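Local structure of 2-oxoglutarate dehydrogenase E3 component (Thermus thermophilus, 2YQU) at residues I7-G12 / K34-T39; A16-A21 / F97-N102; I135-A140 / P264-L269. The protein probably catalyses the NAD(+)-dependent reoxidation of dihydrolipoyl groups carried on lysines of partner proteins, using one FAD per subunit. All blocks are in the same frame, centred on the assembly; numbering follows the deposited sequence.

Overall arrangement
All three contacts lie in the FAD-binding region of the chain. Interactions 1 and 3 both touch the cofactor; their centres are 11 Å apart. Interaction 1 brings the glycine-rich turn 7-12 and residues 34-39 to the diphosphate and adenosine half. Interaction 3 lines the adenine and the diphosphate with 135-140 and 264-269. The two meet directly: I7 O lies 2.9 Å from A136 N, a probable hydrogen bond, and I7 CG2 packs on T137 CG2. Interaction 2 lies further out, with the side chain of F99 about 10 Å from FAD. It shares helix 11-22 with interaction 1 and touches it where L36 CD1 meets F99 CD1 at 3.6 Å. Interactions 2 and 3 do not touch.

Interaction 1: residues I7-G12 / K34-T39; sequences IGAGPG and KALGGT. With FAD (flavin-adenine dinucleotide), chain D.
A9 and L36 meet methyl to methyl, with A9 CB 3.7 Å from L36 CD2. The L36 side chain also packs on V95 and E96 of helix 77-102. Next to this apolar pair, G37 N donates to A9 O at 2.9 Å, with a bent N-H...O angle of 136°. The backbones then close up until G10 CA and G38 CA are 3.5 Å apart. A side chain on G38 would run into G10; one on G10 would strike FAD O5B. P11 follows, its CD 3.2 Å from FAD O2A and also close to G37 O. Its CG and CD both lie near FAD O5'. G12 N donates to FAD O1P at 3.0 Å. T39 turns OG1 beside its own backbone N (chi1 -65°), which brings the hydroxyl to FAD O1A at 2.7 Å. Its N gives a weak bond to O2A. T39 thus meets two oxygens of the adenosine-side phosphate, O1A firmly and O2A weakly. E31 holds A9 N and also binds FAD. G8 and G10 are consistent with the GxGxxG pattern of a Rossmann-type dinucleotide-binding fold, at its strand-turn-helix.

Interaction 2: residues A16-A21 / F97-N102; sequences AAIRAA and FLFKKN
I18 lies across the amide of N102, the two side chains at about a right angle, with CG2 3.7 Å from N102 ND2. Its longer branch reaches toward L98. CG1 sits beside the backbone N (chi1 -65°), and the chain then extends so that CD1 reaches L98 CB at 3.9 Å. The tip of I18 also meets L98 CD1, and the two side chains meet at a slant. N102 is turned back on its own helix. With CG beside the backbone N (chi1 -77°), its ND2 donates to L98 O at 2.8 Å. The acceptor lies close to the amide plane. L98 O also accepts from N102 N, and the two donors come from opposite faces of the carbonyl. This bond fixes the amide, which can then offer its carbon and nitrogen to I18 as a flat surface.

The contact joins helix 11-22, the first helix of the Rossmann-type FAD-binding fold, to helix 77-102. The two segments run nearly parallel, 20° apart, with axes 10.0 Å from each other. The small A17 and A21 face the partner helix. A21 CB touches N102 O at 3.5 Å and lies near N102 CB. A17 CB comes to F99 CE2 at 4.2 Å, oblique to the ring, while I18 CG1 stands at the ring edge. F99 also packs on V29 of strand 27-31. I453 of the second subunit packs on I18 and L98, and K101 NZ forms a salt bridge with the terminal carboxylate of L455 of that subunit.

Interaction 3: residues I135-A140 / P264-L269; sequences IATGSA and PYTEGL. With FAD (flavin-adenine dinucleotide), chain D.
T137 and Y265 are joined by a hydrogen bond from the threonine hydroxyl, T137 OG1 donating to Y265 O at 2.8 Å. The donor comes nearly along the C=O axis. OG1 stands between the backbone N and the carbonyl carbon (chi1 47°), which turns CG2 the other way, to 3.3 Å from FAD N7A. An alanine at T137 would probably leave Y265 O without this donor and open a gap beside the adenine. Y265 N donates to G138 O at 2.9 Å, in a nearly straight bond. The tyrosine CG is anti to its backbone N (chi1 -176°), which sets the CD2-CE2 edge of the ring against N7A and C8A of the adenine, the two planes steeply inclined. FAD N7A lies in the ring plane, 3.6 Å from Y265 CE2. E267 N lies over one face. A140 CB meets the ring obliquely at CD1, 3.9 Å away. L269 crosses I135 at an angle, its CD2 3.8 Å from I135 CG2, and its CD1 approaches FAD N6A. A CB on G138 would clash with FAD O1A. S139 OG is held by D302 and R262. S139 and P264 form an antiparallel non-hydrogen-bonded pair, where strands 139-141 and 262-264 make a two-stranded sheet. I135 ends strand 133-135 of the parallel sheet, between strands 2-7 and 297-299, and L269 packs on I7 and on F113 of strand 111-113.

Interaction 1: residues I7-G12 / K34-T39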
loop_
_atom_site.group_PDB
_atom_site.type_symbol
_atom_site.label_atom_id
_atom_site.label_comp_id
_atom_site.label_asym_id
_atom_site.label_seq_id
_atom_site.Cartn_x
_atom_site.Cartn_y
_atom_site.Cartn_z
ATOM N N ILE A 7 29.754 14.051 -8.873
ATOM C CA ILE A 7 29.707 15.213 -7.999
ATOM C C ILE A 7 28.333 15.286 -7.346
ATOM O O ILE A 7 27.350 15.581 -8.012
ATOM C CB ILE A 7 30.004 16.497 -8.791
ATOM C CG1 ILE A 7 31.397 16.411 -9.429
ATOM C CG2 ILE A 7 29.930 17.721 -7.877
ATOM C CD1 ILE A 7 31.604 17.362 -10.579
ATOM N N GLY A 8 28.287 15.046 -6.039
ATOM C CA GLY A 8 27.044 14.994 -5.288
ATOM C C GLY A 8 26.728 13.556 -4.925
ATOM O O GLY A 8 26.870 12.663 -5.755
ATOM N N ALA A 9 26.312 13.334 -3.682
ATOM C CA ALA A 9 26.014 12.007 -3.158
ATOM C C ALA A 9 24.575 11.925 -2.663
ATOM O O ALA A 9 24.280 11.208 -1.701
ATOM C CB ALA A 9 26.974 11.631 -2.043
ATOM N N GLY A 10 23.696 12.669 -3.323
ATOM C CA GLY A 10 22.257 12.515 -3.158
ATOM C C GLY A 10 21.706 11.285 -3.856
ATOM O O GLY A 10 22.456 10.469 -4.378
ATOM N N PRO A 11 20.380 11.145 -3.855
ATOM C CA PRO A 11 19.710 10.017 -4.510
ATOM C C PRO A 11 20.230 9.761 -5.923
ATOM O O PRO A 11 20.429 8.599 -6.311
ATOM C CB PRO A 11 18.239 10.450 -4.540
ATOM C CG PRO A 11 18.093 11.400 -3.408
ATOM C CD PRO A 11 19.433 12.049 -3.192
ATOM N N GLY A 12 20.455 10.838 -6.672
ATOM C CA GLY A 12 20.991 10.735 -8.022
ATOM C C GLY A 12 22.415 10.225 -8.011
ATOM O O GLY A 12 22.727 9.211 -8.628
ATOM N N LYS A 34 29.406 16.486 5.155
ATOM C CA LYS A 34 30.050 15.362 5.838
ATOM C C LYS A 34 29.345 14.028 5.596
ATOM O O LYS A 34 29.993 13.035 5.299
ATOM C CB LYS A 34 30.146 15.642 7.343
ATOM C CG LYS A 34 30.601 14.464 8.189
ATOM C CD LYS A 34 31.047 14.942 9.567
ATOM C CE LYS A 34 31.095 13.812 10.588
ATOM N NZ LYS A 34 32.351 13.861 11.401
ATOM N N ALA A 35 28.019 14.012 5.732
ATOM C CA ALA A 35 27.234 12.790 5.563
ATOM C C ALA A 35 26.777 12.640 4.116
ATOM O O ALA A 35 26.516 13.629 3.428
ATOM C CB ALA A 35 26.033 12.790 6.488
ATOM N N LEU A 36 26.679 11.395 3.670
ATOM C CA LEU A 36 26.207 11.080 2.329
ATOM C C LEU A 36 24.687 11.031 2.346
ATOM O O LEU A 36 24.080 11.014 3.411
ATOM C CB LEU A 36 26.774 9.731 1.886
ATOM C CG LEU A 36 28.302 9.627 1.905
ATOM C CD1 LEU A 36 28.766 8.202 1.603
ATOM C CD2 LEU A 36 28.911 10.612 0.925
ATOM N N GLY A 37 24.087 11.006 1.162
ATOM C CA GLY A 37 22.647 10.832 1.018
ATOM C C GLY A 37 21.917 12.056 0.499
ATOM O O GLY A 37 20.727 11.992 0.197
ATOM N N GLY A 38 22.627 13.176 0.409
ATOM C CA GLY A 38 22.101 14.390 -0.176
ATOM C C GLY A 38 21.030 15.103 0.618
ATOM O O GLY A 38 20.844 14.871 1.813
ATOM N N THR A 39 20.341 16.010 -0.066
ATOM C CA THR A 39 19.227 16.743 0.514
ATOM C C THR A 39 18.184 15.768 1.050
ATOM O O THR A 39 17.663 15.949 2.149
ATOM C CB THR A 39 18.579 17.658 -0.553
ATOM O OG1 THR A 39 19.504 18.677 -0.965
ATOM C CG2 THR A 39 17.399 18.426 0.025
HETATM P PA FAD D . 20.569 16.220 -3.693
HETATM O O1A FAD D . 20.269 17.621 -3.309
HETATM O O2A FAD D . 19.796 15.185 -2.865
HETATM O O5B FAD D . 22.150 15.984 -3.598
HETATM C C5B FAD D . 23.032 16.957 -4.100
HETATM C C4B FAD D . 24.299 16.877 -3.277
HETATM O O4B FAD D . 25.329 17.528 -3.993
HETATM C C3B FAD D . 24.179 17.587 -1.930
HETATM O O3B FAD D . 24.454 16.686 -0.880
HETATM C C2B FAD D . 25.218 18.690 -1.986
HETATM O O2B FAD D . 25.880 18.856 -0.753
HETATM C C1B FAD D . 26.159 18.205 -3.076
HETATM N N9A FAD D . 26.880 19.223 -3.847
HETATM C C8A FAD D . 26.366 20.280 -4.553
HETATM N N7A FAD D . 27.376 20.925 -5.165
HETATM C C5A FAD D . 28.533 20.293 -4.858
HETATM C C6A FAD D . 29.861 20.524 -5.204
HETATM N N6A FAD D . 30.218 21.434 -6.106
HETATM N N1A FAD D . 30.809 19.664 -4.713
HETATM C C2A FAD D . 30.498 18.599 -3.903
HETATM N N3A FAD D . 29.179 18.373 -3.572
HETATM C C4A FAD D . 28.230 19.217 -4.038
HETATM N N1 FAD D . 11.606 13.931 -2.801
HETATM C C2 FAD D . 10.869 12.773 -2.920
HETATM O O2 FAD D . 10.928 12.080 -3.940
HETATM N N3 FAD D . 10.053 12.380 -1.889
HETATM C C4 FAD D . 9.956 13.136 -0.743
HETATM O O4 FAD D . 9.376 12.635 0.206
HETATM C C4X FAD D . 10.699 14.308 -0.601
HETATM N N5 FAD D . 10.609 15.074 0.551
HETATM C C5X FAD D . 11.370 16.236 0.656
HETATM C C6 FAD D . 11.275 17.007 1.818
HETATM C C7 FAD D . 12.031 18.181 1.942
HETATM C C7M FAD D . 11.982 18.929 3.249
HETATM C C8 FAD D . 12.878 18.577 0.911
HETATM C C8M FAD D . 13.927 19.636 1.131
HETATM C C9 FAD D . 12.967 17.807 -0.250
HETATM C C9A FAD D . 12.208 16.638 -0.388
HETATM N N10 FAD D . 12.280 15.868 -1.551
HETATM C C10 FAD D . 11.528 14.707 -1.646
HETATM C "C1'" FAD D . 13.066 16.303 -2.762
HETATM C "C2'" FAD D . 14.400 15.552 -2.760
HETATM O "O2'" FAD D . 15.129 15.830 -1.575
HETATM C "C3'" FAD D . 15.234 15.849 -4.002
HETATM O "O3'" FAD D . 14.447 15.651 -5.161
HETATM C "C4'" FAD D . 16.443 14.924 -4.083
HETATM O "O4'" FAD D . 17.251 15.070 -2.941
HETATM C "C5'" FAD D . 17.240 15.187 -5.366
HETATM O "O5'" FAD D . 18.398 14.383 -5.393
HETATM P P FAD D . 19.727 14.890 -6.141
HETATM O O1P FAD D . 20.748 13.800 -6.107
HETATM O O2P FAD D . 19.407 15.459 -7.511
HETATM O O3P FAD D . 20.284 16.134 -5.277
#

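Interaction 2: residues A16-A21 / F97-N102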
loop_
_atom_site.group_PDB
_atom_site.type_symbol
_atom_site.label_atom_id
_atom_site.label_comp_id
_atom_site.label_asym_id
_atom_site.label_seq_id
_atom_site.Cartn_x
_atom_site.Cartn_y
_atom_site.Cartn_z
ATOM N N ALA A 16 23.688 6.319 -8.655
ATOM C CA ALA A 16 24.466 6.215 -9.878
ATOM C C ALA A 16 25.803 5.535 -9.584
ATOM O O ALA A 16 26.241 4.658 -10.339
ATOM C CB ALA A 16 24.692 7.569 -10.477
ATOM N N ALA A 17 26.443 5.942 -8.490
ATOM C CA ALA A 17 27.763 5.421 -8.129
ATOM C C ALA A 17 27.720 3.919 -7.869
ATOM O O ALA A 17 28.562 3.193 -8.394
ATOM C CB ALA A 17 28.342 6.175 -6.923
ATOM N N ILE A 18 26.711 3.450 -7.119
ATOM C CA ILE A 18 26.547 2.021 -6.834
ATOM C C ILE A 18 26.272 1.245 -8.128
ATOM O O ILE A 18 26.886 0.217 -8.371
ATOM C CB ILE A 18 25.415 1.763 -5.792
ATOM C CG1 ILE A 18 25.785 2.359 -4.430
ATOM C CG2 ILE A 18 25.127 0.270 -5.661
ATOM C CD1 ILE A 18 24.597 2.500 -3.486
ATOM N N ARG A 19 25.365 1.741 -8.966
ATOM C CA ARG A 19 25.094 1.084 -10.239
ATOM C C ARG A 19 26.330 1.019 -11.134
ATOM O O ARG A 19 26.588 -0.013 -11.773
ATOM C CB ARG A 19 23.959 1.782 -10.983
ATOM C CG ARG A 19 23.485 1.039 -12.217
ATOM C CD ARG A 19 22.875 -0.331 -11.924
ATOM N NE ARG A 19 22.626 -1.062 -13.164
ATOM C CZ ARG A 19 22.867 -2.353 -13.366
ATOM N NH1 ARG A 19 23.405 -3.120 -12.426
ATOM N NH2 ARG A 19 22.575 -2.886 -14.545
ATOM N N ALA A 20 27.080 2.115 -11.180
ATOM C CA ALA A 20 28.307 2.188 -11.966
ATOM C C ALA A 20 29.312 1.129 -11.503
ATOM O O ALA A 20 29.910 0.423 -12.328
ATOM C CB ALA A 20 28.914 3.588 -11.884
ATOM N N ALA A 21 29.469 1.005 -10.187
ATOM C CA ALA A 21 30.316 -0.038 -9.612
ATOM C C ALA A 21 29.840 -1.424 -10.038
ATOM O O ALA A 21 30.651 -2.272 -10.397
ATOM C CB ALA A 21 30.351 0.067 -8.094
ATOM N N PHE A 97 27.986 2.338 4.172
ATOM C CA PHE A 97 28.177 0.891 4.104
ATOM C C PHE A 97 28.228 0.447 2.650
ATOM O O PHE A 97 29.125 -0.289 2.255
ATOM C CB PHE A 97 27.036 0.170 4.854
ATOM C CG PHE A 97 27.192 -1.330 4.929
ATOM C CD1 PHE A 97 27.688 -1.934 6.073
ATOM C CD2 PHE A 97 26.818 -2.139 3.859
ATOM C CE1 PHE A 97 27.830 -3.320 6.148
ATOM C CE2 PHE A 97 26.962 -3.527 3.924
ATOM C CZ PHE A 97 27.462 -4.114 5.067
ATOM N N LEU A 98 27.275 0.918 1.855
ATOM C CA LEU A 98 27.148 0.495 0.467
ATOM C C LEU A 98 28.280 1.012 -0.416
ATOM O O LEU A 98 28.663 0.347 -1.380
ATOM C CB LEU A 98 25.798 0.934 -0.105
ATOM C CG LEU A 98 24.576 0.231 0.489
ATOM C CD1 LEU A 98 23.331 1.024 0.175
ATOM C CD2 LEU A 98 24.470 -1.187 -0.032
ATOM N N PHE A 99 28.792 2.206 -0.115
ATOM C CA PHE A 99 29.949 2.742 -0.831
ATOM C C PHE A 99 31.158 1.858 -0.562
ATOM O O PHE A 99 31.880 1.499 -1.483
ATOM C CB PHE A 99 30.258 4.179 -0.401
ATOM C CG PHE A 99 29.603 5.242 -1.259
ATOM C CD1 PHE A 99 30.147 6.517 -1.323
ATOM C CD2 PHE A 99 28.436 4.980 -1.978
ATOM C CE1 PHE A 99 29.560 7.508 -2.092
ATOM C CE2 PHE A 99 27.844 5.966 -2.759
ATOM C CZ PHE A 99 28.399 7.230 -2.816
ATOM N N LYS A 100 31.374 1.506 0.700
ATOM C CA LYS A 100 32.521 0.669 1.060
ATOM C C LYS A 100 32.370 -0.718 0.435
ATOM O O LYS A 100 33.322 -1.275 -0.097
ATOM C CB LYS A 100 32.654 0.577 2.583
ATOM C CG LYS A 100 33.852 -0.226 3.090
ATOM C CD LYS A 100 34.104 -0.005 4.600
ATOM C CE LYS A 100 35.596 -0.004 4.927
ATOM N NZ LYS A 100 35.870 -0.063 6.399
ATOM N N LYS A 101 31.160 -1.271 0.481
ATOM C CA LYS A 101 30.905 -2.589 -0.092
ATOM C C LYS A 101 31.189 -2.631 -1.589
ATOM O O LYS A 101 31.749 -3.609 -2.094
ATOM C CB LYS A 101 29.460 -3.025 0.169
ATOM C CG LYS A 101 29.074 -4.308 -0.564
ATOM C CD LYS A 101 27.948 -5.041 0.141
ATOM C CE LYS A 101 27.510 -6.259 -0.645
ATOM N NZ LYS A 101 26.602 -5.889 -1.753
ATOM N N ASN A 102 30.808 -1.566 -2.289
ATOM C CA ASN A 102 30.908 -1.498 -3.747
ATOM C C ASN A 102 32.238 -0.916 -4.241
ATOM O O ASN A 102 32.436 -0.772 -5.451
ATOM C CB ASN A 102 29.741 -0.686 -4.316
ATOM C CG ASN A 102 28.441 -1.480 -4.338
ATOM O OD1 ASN A 102 28.249 -2.327 -5.208
ATOM N ND2 ASN A 102 27.559 -1.223 -3.374
#

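Interaction 3: residues I135-A140 / P264-L269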
loop_
_atom_site.group_PDB
_atom_site.type_symbol
_atom_site.label_atom_id
_atom_site.label_comp_id
_atom_site.label_asym_id
_atom_site.label_seq_id
_atom_site.Cartn_x
_atom_site.Cartn_y
_atom_site.Cartn_z
ATOM N N ILE A 135 27.327 15.121 -13.048
ATOM C CA ILE A 135 26.925 16.239 -12.191
ATOM C C ILE A 135 25.575 15.922 -11.565
ATOM O O ILE A 135 24.580 15.791 -12.276
ATOM C CB ILE A 135 26.836 17.553 -12.990
ATOM C CG1 ILE A 135 28.184 17.869 -13.663
ATOM C CG2 ILE A 135 26.445 18.707 -12.067
ATOM C CD1 ILE A 135 28.096 18.884 -14.752
ATOM N N ALA A 136 25.569 15.825 -10.238
ATOM C CA ALA A 136 24.390 15.500 -9.451
ATOM C C ALA A 136 24.364 16.389 -8.204
ATOM O O ALA A 136 24.219 15.910 -7.083
ATOM C CB ALA A 136 24.399 14.011 -9.080
ATOM N N THR A 137 24.498 17.694 -8.441
ATOM C CA THR A 137 24.602 18.705 -7.385
ATOM C C THR A 137 23.277 19.180 -6.780
ATOM O O THR A 137 23.265 19.994 -5.854
ATOM C CB THR A 137 25.384 19.934 -7.921
ATOM O OG1 THR A 137 24.899 20.325 -9.213
ATOM C CG2 THR A 137 26.827 19.583 -8.151
ATOM N N GLY A 138 22.161 18.691 -7.306
ATOM C CA GLY A 138 20.873 18.878 -6.660
ATOM C C GLY A 138 20.325 20.289 -6.741
ATOM O O GLY A 138 20.530 20.995 -7.734
ATOM N N SER A 139 19.638 20.697 -5.677
ATOM C CA SER A 139 18.989 22.006 -5.610
ATOM C C SER A 139 19.181 22.647 -4.236
ATOM O O SER A 139 19.825 22.081 -3.352
ATOM C CB SER A 139 17.498 21.883 -5.918
ATOM O OG SER A 139 16.879 20.999 -5.011
ATOM N N ALA A 140 18.629 23.847 -4.082
ATOM C CA ALA A 140 18.657 24.567 -2.815
ATOM C C ALA A 140 17.358 25.344 -2.673
ATOM O O ALA A 140 16.702 25.631 -3.670
ATOM C CB ALA A 140 19.849 25.514 -2.783
ATOM N N PRO A 264 17.853 24.741 -9.040
ATOM C CA PRO A 264 19.018 23.909 -9.351
ATOM C C PRO A 264 20.284 24.560 -8.791
ATOM O O PRO A 264 20.433 25.771 -8.926
ATOM C CB PRO A 264 19.046 23.888 -10.889
ATOM C CG PRO A 264 17.711 24.289 -11.336
ATOM C CD PRO A 264 17.025 25.019 -10.224
ATOM N N TYR A 265 21.149 23.773 -8.156
ATOM C CA TYR A 265 22.324 24.283 -7.452
ATOM C C TYR A 265 23.622 23.939 -8.195
ATOM O O TYR A 265 23.971 22.770 -8.352
ATOM C CB TYR A 265 22.362 23.713 -6.026
ATOM C CG TYR A 265 23.495 24.255 -5.173
ATOM C CD1 TYR A 265 23.368 25.474 -4.505
ATOM C CD2 TYR A 265 24.686 23.554 -5.038
ATOM C CE1 TYR A 265 24.393 25.969 -3.726
ATOM C CE2 TYR A 265 25.720 24.044 -4.269
ATOM C CZ TYR A 265 25.563 25.252 -3.603
ATOM O OH TYR A 265 26.594 25.750 -2.837
ATOM N N THR A 266 24.332 24.970 -8.647
ATOM C CA THR A 266 25.624 24.795 -9.306
ATOM C C THR A 266 26.662 25.780 -8.770
ATOM O O THR A 266 27.680 26.015 -9.417
ATOM C CB THR A 266 25.483 24.972 -10.838
ATOM O OG1 THR A 266 24.927 26.257 -11.142
ATOM C CG2 THR A 266 24.482 23.975 -11.437
ATOM N N GLU A 267 26.418 26.344 -7.591
ATOM C CA GLU A 267 27.335 27.328 -7.019
ATOM C C GLU A 267 28.698 26.690 -6.748
ATOM O O GLU A 267 28.779 25.613 -6.173
ATOM C CB GLU A 267 26.750 27.910 -5.725
ATOM C CG GLU A 267 27.616 28.955 -5.035
ATOM C CD GLU A 267 27.029 29.422 -3.710
ATOM O OE1 GLU A 267 25.779 29.492 -3.600
ATOM O OE2 GLU A 267 27.819 29.715 -2.777
ATOM N N GLY A 268 29.758 27.364 -7.181
ATOM C CA GLY A 268 31.115 26.922 -6.942
ATOM C C GLY A 268 31.610 25.806 -7.846
ATOM O O GLY A 268 32.706 25.288 -7.628
ATOM N N LEU A 269 30.823 25.441 -8.853
ATOM C CA LEU A 269 31.144 24.319 -9.733
ATOM C C LEU A 269 32.022 24.739 -10.916
ATOM O O LEU A 269 32.640 23.897 -11.565
ATOM C CB LEU A 269 29.832 23.685 -10.236
ATOM C CG LEU A 269 29.841 22.294 -10.854
ATOM C CD1 LEU A 269 30.549 21.256 -9.983
ATOM C CD2 LEU A 269 28.386 21.861 -11.146
HETATM P PA FAD D . 20.569 16.220 -3.693
HETATM O O1A FAD D . 20.269 17.621 -3.309
HETATM O O2A FAD D . 19.796 15.185 -2.865
HETATM O O5B FAD D . 22.150 15.984 -3.598
HETATM C C5B FAD D . 23.032 16.957 -4.100
HETATM C C4B FAD D . 24.299 16.877 -3.277
HETATM O O4B FAD D . 25.329 17.528 -3.993
HETATM C C3B FAD D . 24.179 17.587 -1.930
HETATM O O3B FAD D . 24.454 16.686 -0.880
HETATM C C2B FAD D . 25.218 18.690 -1.986
HETATM O O2B FAD D . 25.880 18.856 -0.753
HETATM C C1B FAD D . 26.159 18.205 -3.076
HETATM N N9A FAD D . 26.880 19.223 -3.847
HETATM C C8A FAD D . 26.366 20.280 -4.553
HETATM N N7A FAD D . 27.376 20.925 -5.165
HETATM C C5A FAD D . 28.533 20.293 -4.858
HETATM C C6A FAD D . 29.861 20.524 -5.204
HETATM N N6A FAD D . 30.218 21.434 -6.106
HETATM N N1A FAD D . 30.809 19.664 -4.713
HETATM C C2A FAD D . 30.498 18.599 -3.903
HETATM N N3A FAD D . 29.179 18.373 -3.572
HETATM C C4A FAD D . 28.230 19.217 -4.038
HETATM N N1 FAD D . 11.606 13.931 -2.801
HETATM C C2 FAD D . 10.869 12.773 -2.920
HETATM O O2 FAD D . 10.928 12.080 -3.940
HETATM N N3 FAD D . 10.053 12.380 -1.889
HETATM C C4 FAD D . 9.956 13.136 -0.743
HETATM O O4 FAD D . 9.376 12.635 0.206
HETATM C C4X FAD D . 10.699 14.308 -0.601
HETATM N N5 FAD D . 10.609 15.074 0.551
HETATM C C5X FAD D . 11.370 16.236 0.656
HETATM C C6 FAD D . 11.275 17.007 1.818
HETATM C C7 FAD D . 12.031 18.181 1.942
HETATM C C7M FAD D . 11.982 18.929 3.249
HETATM C C8 FAD D . 12.878 18.577 0.911
HETATM C C8M FAD D . 13.927 19.636 1.131
HETATM C C9 FAD D . 12.967 17.807 -0.250
HETATM C C9A FAD D . 12.208 16.638 -0.388
HETATM N N10 FAD D . 12.280 15.868 -1.551
HETATM C C10 FAD D . 11.528 14.707 -1.646
HETATM C "C1'" FAD D . 13.066 16.303 -2.762
HETATM C "C2'" FAD D . 14.400 15.552 -2.760
HETATM O "O2'" FAD D . 15.129 15.830 -1.575
HETATM C "C3'" FAD D . 15.234 15.849 -4.002
HETATM O "O3'" FAD D . 14.447 15.651 -5.161
HETATM C "C4'" FAD D . 16.443 14.924 -4.083
HETATM O "O4'" FAD D . 17.251 15.070 -2.941
HETATM C "C5'" FAD D . 17.240 15.187 -5.366
HETATM O "O5'" FAD D . 18.398 14.383 -5.393
HETATM P P FAD D . 19.727 14.890 -6.141
HETATM O O1P FAD D . 20.748 13.800 -6.107
HETATM O O2P FAD D . 19.407 15.459 -7.511
HETATM O O3P FAD D . 20.284 16.134 -5.277
#